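PDB 3HDX: SusD superfamily protein from Bacteroides thetaiotaomicron VPI-5482, which probably binds polysaccharide at the outer membrane and, like other SusD-family lipoproteins, may take part in capturing glycans for uptake by the bacterium. Local coordinates for residues S220-I223 with I224-S228; V359-R362 with L363-T367; Q210-Y213 with A214-E217; L377-S380 with T381-V384; G255-L259 with G260-A264. One frame throughout, in Å; residues are numbered along the deposited sequence. Where two conformers were deposited one is given.

Interaction 1 (S220-I223 with I224-S228)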
loop_
_atom_site.group_PDB
_atom_site.type_symbol
_atom_site.label_atom_id
_atom_site.label_comp_id
_atom_site.label_asym_id
_atom_site.label_seq_id
_atom_site.Cartn_x
_atom_site.Cartn_y
_atom_site.Cartn_z
ATOM N N SER A 220 4.347 -10.282 11.127
ATOM C CA SER A 220 3.023 -10.636 10.594
ATOM C C SER A 220 2.227 -11.386 11.671
ATOM O O SER A 220 1.025 -11.145 11.874
ATOM C CB SER A 220 3.164 -11.498 9.329
ATOM O OG SER A 220 3.819 -10.807 8.280
ATOM N N ALA A 221 2.902 -12.307 12.366
ATOM C CA ALA A 221 2.280 -13.063 13.475
ATOM C C ALA A 221 1.775 -12.116 14.561
ATOM O O ALA A 221 0.657 -12.226 15.036
ATOM C CB ALA A 221 3.270 -14.097 14.057
ATOM N N PHE A 222 2.575 -11.122 14.892
ATOM C CA PHE A 222 2.213 -10.185 15.950
ATOM C C PHE A 222 0.932 -9.440 15.561
ATOM O O PHE A 222 0.018 -9.261 16.360
ATOM C CB PHE A 222 3.348 -9.197 16.244
ATOM C CG PHE A 222 3.114 -8.376 17.455
ATOM C CD1 PHE A 222 3.539 -8.843 18.697
ATOM C CD2 PHE A 222 2.433 -7.176 17.385
ATOM C CE1 PHE A 222 3.278 -8.100 19.872
ATOM C CE2 PHE A 222 2.120 -6.435 18.542
ATOM C CZ PHE A 222 2.579 -6.897 19.795
ATOM N N ILE A 223 0.872 -9.006 14.311
ATOM C CA ILE A 223 -0.306 -8.321 13.799
ATOM C C ILE A 223 -1.578 -9.171 13.877
ATOM O O ILE A 223 -2.614 -8.738 14.385
ATOM C CB ILE A 223 -0.079 -7.815 12.339
ATOM C CG1 ILE A 223 1.038 -6.776 12.292
ATOM C CG2 ILE A 223 -1.367 -7.223 11.771
ATOM C CD1 ILE A 223 1.657 -6.643 10.885
ATOM N N ILE A 224 -1.473 -10.398 13.376
ATOM C CA ILE A 224 -2.598 -11.323 13.379
ATOM C C ILE A 224 -3.074 -11.599 14.793
ATOM O O ILE A 224 -4.295 -11.588 15.071
ATOM C CB ILE A 224 -2.209 -12.647 12.671
ATOM C CG1 ILE A 224 -2.020 -12.384 11.164
ATOM C CG2 ILE A 224 -3.266 -13.745 12.898
ATOM C CD1 ILE A 224 -1.200 -13.420 10.405
ATOM N N ASP A 225 -2.104 -11.790 15.684
ATOM C CA ASP A 225 -2.419 -12.124 17.077
ATOM C C ASP A 225 -2.964 -10.952 17.877
ATOM O O ASP A 225 -3.537 -11.187 18.920
ATOM C CB ASP A 225 -1.226 -12.772 17.766
ATOM C CG ASP A 225 -0.854 -14.128 17.169
ATOM O OD1 ASP A 225 -1.746 -14.783 16.557
ATOM O OD2 ASP A 225 0.335 -14.514 17.316
ATOM N N HIS A 226 -2.750 -9.713 17.437
ATOM C CA HIS A 226 -3.289 -8.553 18.130
ATOM C C HIS A 226 -4.354 -7.794 17.354
ATOM O O HIS A 226 -4.734 -6.688 17.765
ATOM C CB HIS A 226 -2.138 -7.618 18.498
ATOM C CG HIS A 226 -1.214 -8.217 19.500
ATOM N ND1 HIS A 226 -0.231 -9.102 19.146
ATOM C CD2 HIS A 226 -1.224 -8.172 20.856
ATOM C CE1 HIS A 226 0.412 -9.487 20.236
ATOM N NE2 HIS A 226 -0.169 -8.933 21.290
ATOM N N ALA A 227 -4.879 -8.394 16.281
ATOM C CA ALA A 227 -5.828 -7.688 15.402
ATOM C C ALA A 227 -7.040 -7.133 16.171
ATOM O O ALA A 227 -7.533 -6.041 15.871
ATOM C CB ALA A 227 -6.297 -8.627 14.284
ATOM N N SER A 228 -7.532 -7.909 17.141
ATOM C CA SER A 228 -8.714 -7.452 17.918
ATOM C C SER A 228 -8.452 -6.140 18.654
ATOM O O SER A 228 -9.396 -5.368 18.883
ATOM C CB SER A 228 -9.227 -8.518 18.900
ATOM O OG SER A 228 -8.292 -8.729 19.920
#

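Interaction 2 (V359-R362 with L363-T367)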
loop_
_atom_site.group_PDB
_atom_site.type_symbol
_atom_site.label_atom_id
_atom_site.label_comp_id
_atom_site.label_asym_id
_atom_site.label_seq_id
_atom_site.Cartn_x
_atom_site.Cartn_y
_atom_site.Cartn_z
ATOM N N VAL A 359 -6.000 1.483 0.663
ATOM C CA VAL A 359 -5.830 0.430 1.664
ATOM C C VAL A 359 -4.476 -0.200 1.421
ATOM O O VAL A 359 -4.299 -1.019 0.510
ATOM C CB VAL A 359 -6.937 -0.596 1.644
ATOM C CG1 VAL A 359 -6.651 -1.708 2.686
ATOM C CG2 VAL A 359 -8.337 0.094 1.856
ATOM N N PHE A 360 -3.485 0.249 2.199
ATOM C CA PHE A 360 -2.164 -0.308 2.059
ATOM C C PHE A 360 -2.140 -1.760 2.488
ATOM O O PHE A 360 -1.545 -2.585 1.812
ATOM C CB PHE A 360 -1.112 0.523 2.784
ATOM C CG PHE A 360 0.251 -0.074 2.718
ATOM C CD1 PHE A 360 1.028 0.017 1.556
ATOM C CD2 PHE A 360 0.757 -0.801 3.781
ATOM C CE1 PHE A 360 2.321 -0.593 1.520
ATOM C CE2 PHE A 360 2.020 -1.383 3.710
ATOM C CZ PHE A 360 2.763 -1.298 2.586
ATOM N N THR A 361 -2.759 -2.045 3.634
ATOM C CA THR A 361 -2.827 -3.398 4.151
ATOM C C THR A 361 -4.055 -3.627 5.007
ATOM O O THR A 361 -4.715 -2.712 5.501
ATOM C CB THR A 361 -1.542 -3.782 4.920
ATOM O OG1 THR A 361 -1.523 -5.199 5.179
ATOM C CG2 THR A 361 -1.368 -3.002 6.222
ATOM N N ARG A 362 -4.327 -4.901 5.156
ATOM C CA ARG A 362 -5.454 -5.462 5.855
ATOM C C ARG A 362 -5.084 -6.898 6.231
ATOM O O ARG A 362 -4.076 -7.441 5.754
ATOM C CB ARG A 362 -6.733 -5.401 5.006
ATOM C CG ARG A 362 -6.625 -6.053 3.620
ATOM C CD ARG A 362 -7.855 -5.641 2.792
ATOM N NE ARG A 362 -7.854 -6.159 1.417
ATOM C CZ ARG A 362 -8.375 -7.325 1.042
ATOM N NH1 ARG A 362 -8.857 -8.186 1.921
ATOM N NH2 ARG A 362 -8.371 -7.656 -0.234
ATOM N N LEU A 363 -5.924 -7.536 7.050
ATOM C CA LEU A 363 -5.577 -8.868 7.572
ATOM C C LEU A 363 -5.270 -9.914 6.517
ATOM O O LEU A 363 -4.370 -10.740 6.694
ATOM C CB LEU A 363 -6.597 -9.420 8.590
ATOM C CG LEU A 363 -6.360 -8.931 10.023
ATOM C CD1 LEU A 363 -7.520 -9.333 10.932
ATOM C CD2 LEU A 363 -5.042 -9.402 10.596
ATOM N N GLU A 364 -5.970 -9.862 5.392
ATOM C CA GLU A 364 -5.743 -10.877 4.345
ATOM C C GLU A 364 -4.323 -10.758 3.760
ATOM O O GLU A 364 -3.671 -11.767 3.445
ATOM C CB GLU A 364 -6.795 -10.801 3.223
ATOM C CG GLU A 364 -8.232 -11.188 3.637
ATOM C CD GLU A 364 -9.010 -10.137 4.397
ATOM O OE1 GLU A 364 -8.471 -9.021 4.657
ATOM O OE2 GLU A 364 -10.182 -10.425 4.697
ATOM N N ASP A 365 -3.877 -9.521 3.564
ATOM C CA ASP A 365 -2.505 -9.253 3.090
ATOM C C ASP A 365 -1.477 -9.852 4.061
ATOM O O ASP A 365 -0.608 -10.624 3.662
ATOM C CB ASP A 365 -2.256 -7.768 2.887
ATOM C CG ASP A 365 -0.779 -7.446 2.672
ATOM O OD1 ASP A 365 -0.120 -8.158 1.875
ATOM O OD2 ASP A 365 -0.275 -6.490 3.325
ATOM N N ILE A 366 -1.614 -9.482 5.336
ATOM C CA ILE A 366 -0.669 -9.910 6.356
ATOM C C ILE A 366 -0.681 -11.440 6.553
ATOM O O ILE A 366 0.362 -12.048 6.760
ATOM C CB ILE A 366 -0.903 -9.161 7.686
ATOM C CG1 ILE A 366 -0.704 -7.632 7.498
ATOM C CG2 ILE A 366 0.017 -9.679 8.795
ATOM C CD1 ILE A 366 0.634 -7.168 6.989
ATOM N N THR A 367 -1.862 -12.052 6.426
ATOM C CA THR A 367 -2.011 -13.497 6.528
ATOM C C THR A 367 -1.329 -14.205 5.380
ATOM O O THR A 367 -0.587 -15.176 5.606
ATOM C CB THR A 367 -3.491 -13.869 6.666
ATOM O OG1 THR A 367 -4.000 -13.212 7.840
ATOM C CG2 THR A 367 -3.719 -15.403 6.722
#

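Interaction 3 (Q210-Y213 with A214-E217)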
loop_
_atom_site.group_PDB
_atom_site.type_symbol
_atom_site.label_atom_id
_atom_site.label_comp_id
_atom_site.label_asym_id
_atom_site.label_seq_id
_atom_site.Cartn_x
_atom_site.Cartn_y
_atom_site.Cartn_z
ATOM N N GLN A 210 13.199 -7.110 1.770
ATOM C CA GLN A 210 14.630 -7.377 1.946
ATOM C C GLN A 210 14.980 -8.857 1.998
ATOM O O GLN A 210 16.153 -9.203 2.140
ATOM C CB GLN A 210 15.128 -6.735 3.247
ATOM C CG GLN A 210 15.012 -5.268 3.275
ATOM C CD GLN A 210 15.636 -4.740 4.554
ATOM O OE1 GLN A 210 15.202 -5.085 5.667
ATOM N NE2 GLN A 210 16.707 -3.981 4.399
ATOM N N GLY A 211 13.978 -9.734 1.923
ATOM C CA GLY A 211 14.202 -11.172 2.053
ATOM C C GLY A 211 14.437 -11.651 3.467
ATOM O O GLY A 211 14.851 -12.800 3.661
ATOM N N ASN A 212 14.156 -10.787 4.451
ATOM C CA ASN A 212 14.323 -11.127 5.873
ATOM C C ASN A 212 13.014 -11.713 6.356
ATOM O O ASN A 212 12.235 -11.073 7.068
ATOM C CB ASN A 212 14.733 -9.925 6.702
ATOM C CG ASN A 212 15.017 -10.289 8.192
ATOM O OD1 ASN A 212 14.772 -11.430 8.681
ATOM N ND2 ASN A 212 15.542 -9.305 8.906
ATOM N N TYR A 213 12.780 -12.959 5.952
ATOM C CA TYR A 213 11.522 -13.604 6.273
ATOM C C TYR A 213 11.345 -14.054 7.710
ATOM O O TYR A 213 10.226 -14.169 8.138
ATOM C CB TYR A 213 11.230 -14.710 5.252
ATOM C CG TYR A 213 10.812 -14.152 3.892
ATOM C CD1 TYR A 213 9.571 -13.579 3.731
ATOM C CD2 TYR A 213 11.643 -14.252 2.768
ATOM C CE1 TYR A 213 9.143 -13.114 2.505
ATOM C CE2 TYR A 213 11.215 -13.785 1.515
ATOM C CZ TYR A 213 9.947 -13.223 1.396
ATOM O OH TYR A 213 9.452 -12.771 0.181
ATOM N N ALA A 214 12.431 -14.315 8.424
ATOM C CA ALA A 214 12.323 -14.617 9.848
ATOM C C ALA A 214 11.619 -13.451 10.581
ATOM O O ALA A 214 10.662 -13.665 11.325
ATOM C CB ALA A 214 13.713 -14.909 10.466
ATOM N N GLU A 215 12.068 -12.228 10.318
ATOM C CA GLU A 215 11.467 -11.040 10.925
ATOM C C GLU A 215 10.078 -10.756 10.339
ATOM O O GLU A 215 9.122 -10.417 11.089
ATOM C CB GLU A 215 12.381 -9.822 10.845
ATOM C CG GLU A 215 13.625 -9.984 11.693
ATOM C CD GLU A 215 14.555 -8.732 11.691
ATOM O OE1 GLU A 215 14.219 -7.664 11.193
ATOM O OE2 GLU A 215 15.683 -8.819 12.151
ATOM N N ALA A 216 9.910 -10.964 9.021
ATOM C CA ALA A 216 8.599 -10.754 8.418
ATOM C C ALA A 216 7.544 -11.675 9.060
ATOM O O ALA A 216 6.410 -11.267 9.297
ATOM C CB ALA A 216 8.625 -10.970 6.899
ATOM N N GLU A 217 7.927 -12.915 9.325
ATOM C CA GLU A 217 7.007 -13.890 9.923
ATOM C C GLU A 217 6.623 -13.441 11.343
ATOM O O GLU A 217 5.431 -13.448 11.697
ATOM C CB GLU A 217 7.651 -15.290 9.902
ATOM C CG GLU A 217 6.688 -16.457 10.091
ATOM C CD GLU A 217 6.180 -16.641 11.488
ATOM O OE1 GLU A 217 6.934 -16.316 12.446
ATOM O OE2 GLU A 217 4.998 -17.134 11.606
#

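Interaction 4 (L377-S380 with T381-V384)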
loop_
_atom_site.group_PDB
_atom_site.type_symbol
_atom_site.label_atom_id
_atom_site.label_comp_id
_atom_site.label_asym_id
_atom_site.label_seq_id
_atom_site.Cartn_x
_atom_site.Cartn_y
_atom_site.Cartn_z
ATOM N N LEU A 377 11.019 -19.805 4.915
ATOM C CA LEU A 377 11.695 -20.414 6.049
ATOM C C LEU A 377 11.639 -21.946 6.054
ATOM O O LEU A 377 12.039 -22.569 7.032
ATOM C CB LEU A 377 11.062 -19.868 7.337
ATOM C CG LEU A 377 11.199 -18.362 7.605
ATOM C CD1 LEU A 377 10.222 -17.899 8.673
ATOM C CD2 LEU A 377 12.633 -18.057 7.954
ATOM N N ASN A 378 11.192 -22.546 4.945
ATOM C CA ASN A 378 11.074 -24.003 4.791
ATOM C C ASN A 378 10.119 -24.612 5.840
ATOM O O ASN A 378 10.356 -25.706 6.385
ATOM C CB ASN A 378 12.465 -24.665 4.775
ATOM C CG ASN A 378 12.465 -26.028 4.061
ATOM O OD1 ASN A 378 11.632 -26.309 3.177
ATOM N ND2 ASN A 378 13.431 -26.866 4.427
ATOM N N ARG A 379 9.021 -23.891 6.104
ATOM C CA ARG A 379 7.940 -24.279 6.999
ATOM C C ARG A 379 6.614 -24.258 6.230
ATOM O O ARG A 379 5.607 -23.773 6.667
ATOM C CB ARG A 379 7.952 -23.401 8.242
ATOM C CG ARG A 379 9.197 -23.658 9.091
ATOM C CD ARG A 379 9.443 -22.528 10.104
ATOM N NE ARG A 379 8.299 -22.346 10.972
ATOM C CZ ARG A 379 8.130 -21.311 11.804
ATOM N NH1 ARG A 379 9.041 -20.337 11.883
ATOM N NH2 ARG A 379 7.034 -21.222 12.534
ATOM N N SER A 380 6.646 -24.877 5.050
ATOM C CA SER A 380 5.487 -24.923 4.147
ATOM C C SER A 380 4.229 -25.530 4.724
ATOM O O SER A 380 3.157 -25.046 4.443
ATOM C CB SER A 380 5.885 -25.627 2.842
ATOM O OG SER A 380 6.954 -24.921 2.277
ATOM N N THR A 381 4.343 -26.583 5.557
ATOM C CA THR A 381 3.174 -27.189 6.158
ATOM C C THR A 381 2.407 -26.161 6.999
ATOM O O THR A 381 1.206 -26.098 6.963
ATOM C CB THR A 381 3.569 -28.451 6.989
ATOM O OG1 THR A 381 4.492 -29.259 6.224
ATOM C CG2 THR A 381 2.345 -29.229 7.332
ATOM N N GLU A 382 3.143 -25.325 7.732
ATOM C CA GLU A 382 2.510 -24.273 8.517
ATOM C C GLU A 382 1.898 -23.159 7.638
ATOM O O GLU A 382 0.877 -22.576 7.996
ATOM C CB GLU A 382 3.531 -23.684 9.491
ATOM C CG GLU A 382 4.061 -24.693 10.529
ATOM C CD GLU A 382 5.247 -24.142 11.277
ATOM O OE1 GLU A 382 5.006 -23.114 11.927
ATOM O OE2 GLU A 382 6.382 -24.670 11.160
ATOM N N ALA A 383 2.499 -22.883 6.476
ATOM C CA ALA A 383 1.990 -21.857 5.577
ATOM C C ALA A 383 0.583 -22.163 5.077
ATOM O O ALA A 383 -0.245 -21.251 4.883
ATOM C CB ALA A 383 2.939 -21.696 4.381
ATOM N N VAL A 384 0.307 -23.458 4.876
ATOM C CA VAL A 384 -0.969 -23.892 4.299
ATOM C C VAL A 384 -2.150 -23.446 5.126
ATOM O O VAL A 384 -3.154 -23.008 4.553
ATOM C CB VAL A 384 -0.988 -25.444 4.041
ATOM C CG1 VAL A 384 -2.386 -25.936 3.677
ATOM C CG2 VAL A 384 0.030 -25.827 2.950
#

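Interaction 5 (G255-L259 with G260-A264). With EDO (1,2-ethanediol), chain I.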
loop_
_atom_site.group_PDB
_atom_site.type_symbol
_atom_site.label_atom_id
_atom_site.label_comp_id
_atom_site.label_asym_id
_atom_site.label_seq_id
_atom_site.Cartn_x
_atom_site.Cartn_y
_atom_site.Cartn_z
ATOM N N GLY A 255 -12.052 -0.291 10.790
ATOM C CA GLY A 255 -10.929 -0.766 11.583
ATOM C C GLY A 255 -10.091 -1.847 10.897
ATOM O O GLY A 255 -8.938 -2.085 11.264
ATOM N N SER A 256 -10.689 -2.495 9.903
ATOM C CA SER A 256 -10.007 -3.503 9.123
ATOM C C SER A 256 -8.996 -2.942 8.125
ATOM O O SER A 256 -8.197 -3.715 7.556
ATOM C CB SER A 256 -11.018 -4.444 8.474
ATOM O OG SER A 256 -11.756 -5.161 9.477
ATOM N N ARG A 257 -9.003 -1.620 7.937
ATOM C CA ARG A 257 -7.915 -0.943 7.172
ATOM C C ARG A 257 -6.763 -0.787 8.170
ATOM O O ARG A 257 -6.734 0.171 8.951
ATOM C CB ARG A 257 -8.355 0.377 6.595
ATOM C CG ARG A 257 -9.498 0.307 5.635
ATOM C CD ARG A 257 -9.672 1.616 4.897
ATOM N NE ARG A 257 -10.058 2.710 5.788
ATOM C CZ ARG A 257 -11.300 3.149 6.047
ATOM N NH1 ARG A 257 -12.394 2.562 5.543
ATOM N NH2 ARG A 257 -11.465 4.189 6.861
ATOM N N ILE A 258 -5.869 -1.772 8.212
ATOM C CA ILE A 258 -4.743 -1.761 9.161
ATOM C C ILE A 258 -3.849 -0.537 8.914
ATOM O O ILE A 258 -3.389 0.081 9.878
ATOM C CB ILE A 258 -3.961 -3.081 9.123
ATOM C CG1 ILE A 258 -4.852 -4.219 9.605
ATOM C CG2 ILE A 258 -2.642 -2.999 9.990
ATOM C CD1 ILE A 258 -4.216 -5.589 9.463
ATOM N N LEU A 259 -3.633 -0.223 7.637
ATOM C CA LEU A 259 -2.935 1.002 7.217
ATOM C C LEU A 259 -3.587 1.493 5.937
ATOM O O LEU A 259 -3.655 0.750 4.931
ATOM C CB LEU A 259 -1.427 0.750 7.022
ATOM C CG LEU A 259 -0.496 1.977 6.963
ATOM C CD1 LEU A 259 0.953 1.486 7.130
ATOM C CD2 LEU A 259 -0.612 2.802 5.722
ATOM N N GLY A 260 -4.076 2.721 5.961
ATOM C CA GLY A 260 -4.666 3.308 4.774
ATOM C C GLY A 260 -4.784 4.802 4.893
ATOM O O GLY A 260 -4.376 5.365 5.912
ATOM N N PHE A 261 -5.289 5.433 3.825
ATOM C CA PHE A 261 -5.427 6.898 3.736
ATOM C C PHE A 261 -6.783 7.214 3.156
ATOM O O PHE A 261 -7.192 6.641 2.133
ATOM C CB PHE A 261 -4.314 7.511 2.878
ATOM C CG PHE A 261 -2.963 7.199 3.407
ATOM C CD1 PHE A 261 -2.399 7.985 4.405
ATOM C CD2 PHE A 261 -2.291 6.058 2.987
ATOM C CE1 PHE A 261 -1.164 7.615 4.997
ATOM C CE2 PHE A 261 -1.053 5.700 3.561
ATOM C CZ PHE A 261 -0.500 6.494 4.563
ATOM N N ASN A 262 -7.486 8.104 3.843
ATOM C CA ASN A 262 -8.872 8.417 3.515
ATOM C C ASN A 262 -9.030 9.797 2.897
ATOM O O ASN A 262 -8.239 10.707 3.169
ATOM C CB ASN A 262 -9.713 8.368 4.796
ATOM C CG ASN A 262 -9.464 7.115 5.600
ATOM O OD1 ASN A 262 -9.355 6.018 5.037
ATOM N ND2 ASN A 262 -9.274 7.278 6.902
ATOM N N PHE A 263 -10.127 9.983 2.175
ATOM C CA PHE A 263 -10.383 11.274 1.503
ATOM C C PHE A 263 -11.598 11.991 2.114
ATOM O O PHE A 263 -12.607 11.323 2.404
ATOM C CB PHE A 263 -10.554 10.989 0.029
ATOM C CG PHE A 263 -9.282 10.490 -0.619
ATOM C CD1 PHE A 263 -8.865 9.148 -0.446
ATOM C CD2 PHE A 263 -8.485 11.359 -1.391
ATOM C CE1 PHE A 263 -7.699 8.672 -1.018
ATOM C CE2 PHE A 263 -7.293 10.891 -1.991
ATOM C CZ PHE A 263 -6.906 9.554 -1.817
ATOM N N ALA A 264 -11.476 13.321 2.323
ATOM C CA ALA A 264 -12.551 14.192 2.901
ATOM C C ALA A 264 -13.021 15.247 1.893
ATOM O O ALA A 264 -12.248 16.133 1.493
ATOM C CB ALA A 264 -12.070 14.878 4.207
HETATM C C1 EDO I . -4.508 4.386 9.209
HETATM O O1 EDO I . -3.398 3.971 8.492
HETATM C C2 EDO I . -5.376 3.238 9.584
HETATM O O2 EDO I . -6.099 2.810 8.425
HETATM O O HOH W 1 -7.509 3.903 6.093
#

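Interaction 1 (S220-I223 with I224-S228)
F222 and H226 form an i to i+4 aromatic pair near the C-terminal end of helix 213-226, on the flank of an all-helical layer that also includes helices 196-209 and 363-376. The two rings lie one above the other as an offset stack, with centroids 3.9 Å apart and planes 21° from parallel. H226 ND1 sits over the middle of the phenyl face, and F222 CE1 comes within 3.2 Å of H226 CE1. F222 reaches this place because its CG is anti to the backbone N (chi1 -170°), which swings the ring along the helix toward the next turn. The imidazole is held from a second direction: H226 ND1 donates to F222 O at 2.8 Å, with the oxygen almost in the ring plane, which probably holds the imidazole in the rotation that stacks on the phenyl. F222 O also receives a weak bond from H226 N, and H226 N donates as well to I223 O, 3.2 Å away. Earlier in the turn the helical bonds are straighter, I224 N to S220 O making an angle of 169° at the hydrogen. With an alanine at F222 the imidazole is likely to lose its stacking partner and be held chiefly by the ND1 bond. Y200 meets the F222 ring and Y172 touches both aromatic residues, whereas S220 and I223 face the neighbouring helices, S220 OG bonding back to A216 O. This is an i to i+4 aromatic stack in the last turn of helix 213-226, within the helical, TPR-related fold of SusD proteins.

Interaction 2 (V359-R362 with L363-T367)
T361 and D365 meet at about a right angle where strand 358-361 runs straight into helix 363-376, a strand-to-helix junction with R362 at the N-cap position. The hydroxyl T361 OG1 donates to D365 OD2 at 2.6 Å, using the carboxylate lone pair that faces away from OD1. The threonine oxygen is put there by a chi1 of -168°, anti to its own backbone N, while D365 is turned back toward the strand. D365 has further partners: OD1 forms a salt bridge with R420, and OD2 also bonds to H205, so this buried carboxylate is shared among several groups. R362 runs extended from CG to NE and crosses E364 obliquely, with guanidinium and carboxylate planes 57° apart. Its NH1 reaches E364 OE1 at 2.9 Å in a salt bridge whose hydrogen bond is weak, bent to 136°. R362 has its strongest partner in E427, and NH1 also bridges to E423, while E364 OE2 is taken by T235 N. Were a leucine to stand at R362, the carboxylates of E427, E423 and E364 would probably all be deprived of the arginine's positive charge. I366 lies across T361, its CD1 3.4 Å from T361 OG1. The first helical turn closes with I366 N donating to R362 O at 3.2 Å.

Interaction 3 (Q210-Y213 with A214-E217)
E217 N donates to Y213 O at 2.9 Å, the shortest bond in the first turn of helix 213-226, which N212 caps as the N-cap residue. The chain arrives from helix 196-209, whose end is a Schellman motif with G211 at positive phi, so the two helices are joined by a short loop. N212 grips the new helix twice. Its backbone O accepts from A216 N at 3.0 Å, and in the conformer described its side-chain OD1 accepts from E215 N at 3.3 Å. That capping bond is straight at the hydrogen (164°), but the N-H arrives from well above the amide plane. CG stands anti to the backbone N (chi1 -176°), which brings OD1 within reach of E215 N.

E215 answers from the third position of the helix. Its chain, extended beyond CG, crosses the asparagine at a slant, with the carboxylate and amide planes 50° apart. In the same conformer N212 ND2 lies 3.0 Å from E215 CD, yet its hydrogens are poorly aimed at either oxygen, so the approach is one of close contact and probably of mild electrostatic attraction.

Y213 turns the other way, into the helical layer, where its ring lies among A208, A373, A376 and L440 and its hydroxyl bonds to E372. E217 likewise pairs with R370, so the first turn is fastened to helix 363-376 by two polar links. Within the turn itself, the ring of Y213 rests against the methyl of A216, CD1 to CB at 4.2 Å.

Interaction 4 (L377-S380 with T381-V384)
At the N-terminus of helix 380-391, R379 at the N-cap position and the third helical residue E382 join in a side-on salt bridge. Two guanidinium nitrogens serve two oxygens: R379 NH2 donates to E382 OE1 at 2.8 Å and R379 NE to E382 OE2 at 3.0 Å. Both bonds are nearly straight, and both oxygens lie close to the guanidinium plane. The carboxylate is nevertheless rotated, its plane 39° from that of the arginine, so that OE1 is met on its syn side while OE2 is approached from above the carboxylate. A bend at chi3 of R379 (57°) brings NE and NH2 round to face the glutamate, whose chain extends beyond CG to meet them. R379 CB also lies 3.5 Å from E382 OE2.

Beneath this bridge the backbone starts its helical pattern. R379 O takes A383 N at 3.2 Å and a weaker, bent bond from E382 N. One residue on, S380 O accepts from V384 N at 3.3 Å. The preceding helix, 363-376, ends in a Schellman motif with N378 at positive phi as its C-prime residue, followed at once by R379 at the N-cap position of the next helix, a short interhelical loop consistent with the TPR-like helical fold of the family. A negative carboxylate in the first turn would also be expected to suit the helix dipole.

The buried side of the turn packs on neighbouring helices: A383 lies on L374 and C375 of the preceding helix, while S380 and V384 reach L412 of helix 409-423. F401 touches S380, T381 and V384.

Interaction 5 (G255-L259 with G260-A264)
Between R257 and N262 the chain enters a short strand through a classic beta bulge, in which I258 and L259 both face T361 of strand 358-361, and G260 carries the extended backbone onward. R257 and N262 reach toward each other from opposite directions, their guanidinium and amide planes 77° apart. R257 NH2 comes to 3.3 Å from N262 OD1, but the angle is poor for a hydrogen bond, and the link is made by water instead. One water accepts from R257 NE at 2.8 Å, lying in the guanidinium plane, and donates to N262 OD1 at 3.0 Å. The arginine chain kinks about its CG-CD bond (chi3 -65°), and NE is thereby directed at this water. Both side chains are also anchored outside: R257 NH2 bonds to S249 O and G191 O, N262 OD1 to S357 OG, and N262 ND2 to G191 O.

A 1,2-ethanediol, probably from the crystallisation liquor, nestles against the bulge. Its O2 donates to R257 O at 2.8 Å and also bonds to the water; its O1 accepts from G260 N at 2.9 Å and donates to G260 O at 3.1 Å. The diol thus uses polar backbone atoms on both sides of the bulge.

L259 and F261 lie side by side, pointing the same way, with L259 CD2 at 3.6 Å from F261 CE2. The leucine packs on V202 of helix 196-209, and the phenyl reaches T25 and L29 of helix 11-30. This is a classic beta bulge in a two-stranded antiparallel sheet, set against helices of a largely helical protein.

Overall arrangement
Following the chain, interaction 3 turns helix 196-209 into helix 213-226, interaction 1 lies near the far end of that same helix, interaction 5 opens strand 259-261, interaction 2 leads strand 358-361 into helix 363-376, and interaction 4 closes the turn to helix 380-391. All are local and in series; none nests or crosses. In space, interactions 1, 2 and 5 form a mutually touching group: interaction 2 packs on interaction 1 through I366 and L363, its strand pairs antiparallel with that of interaction 5, and I223 and I258 join interactions 1 and 5. Interactions 3 and 4 meet where L377 touches Y213, A214 and E217, bringing two interhelical loops together; interactions 4 and 5 stay about 31 Å apart between centres.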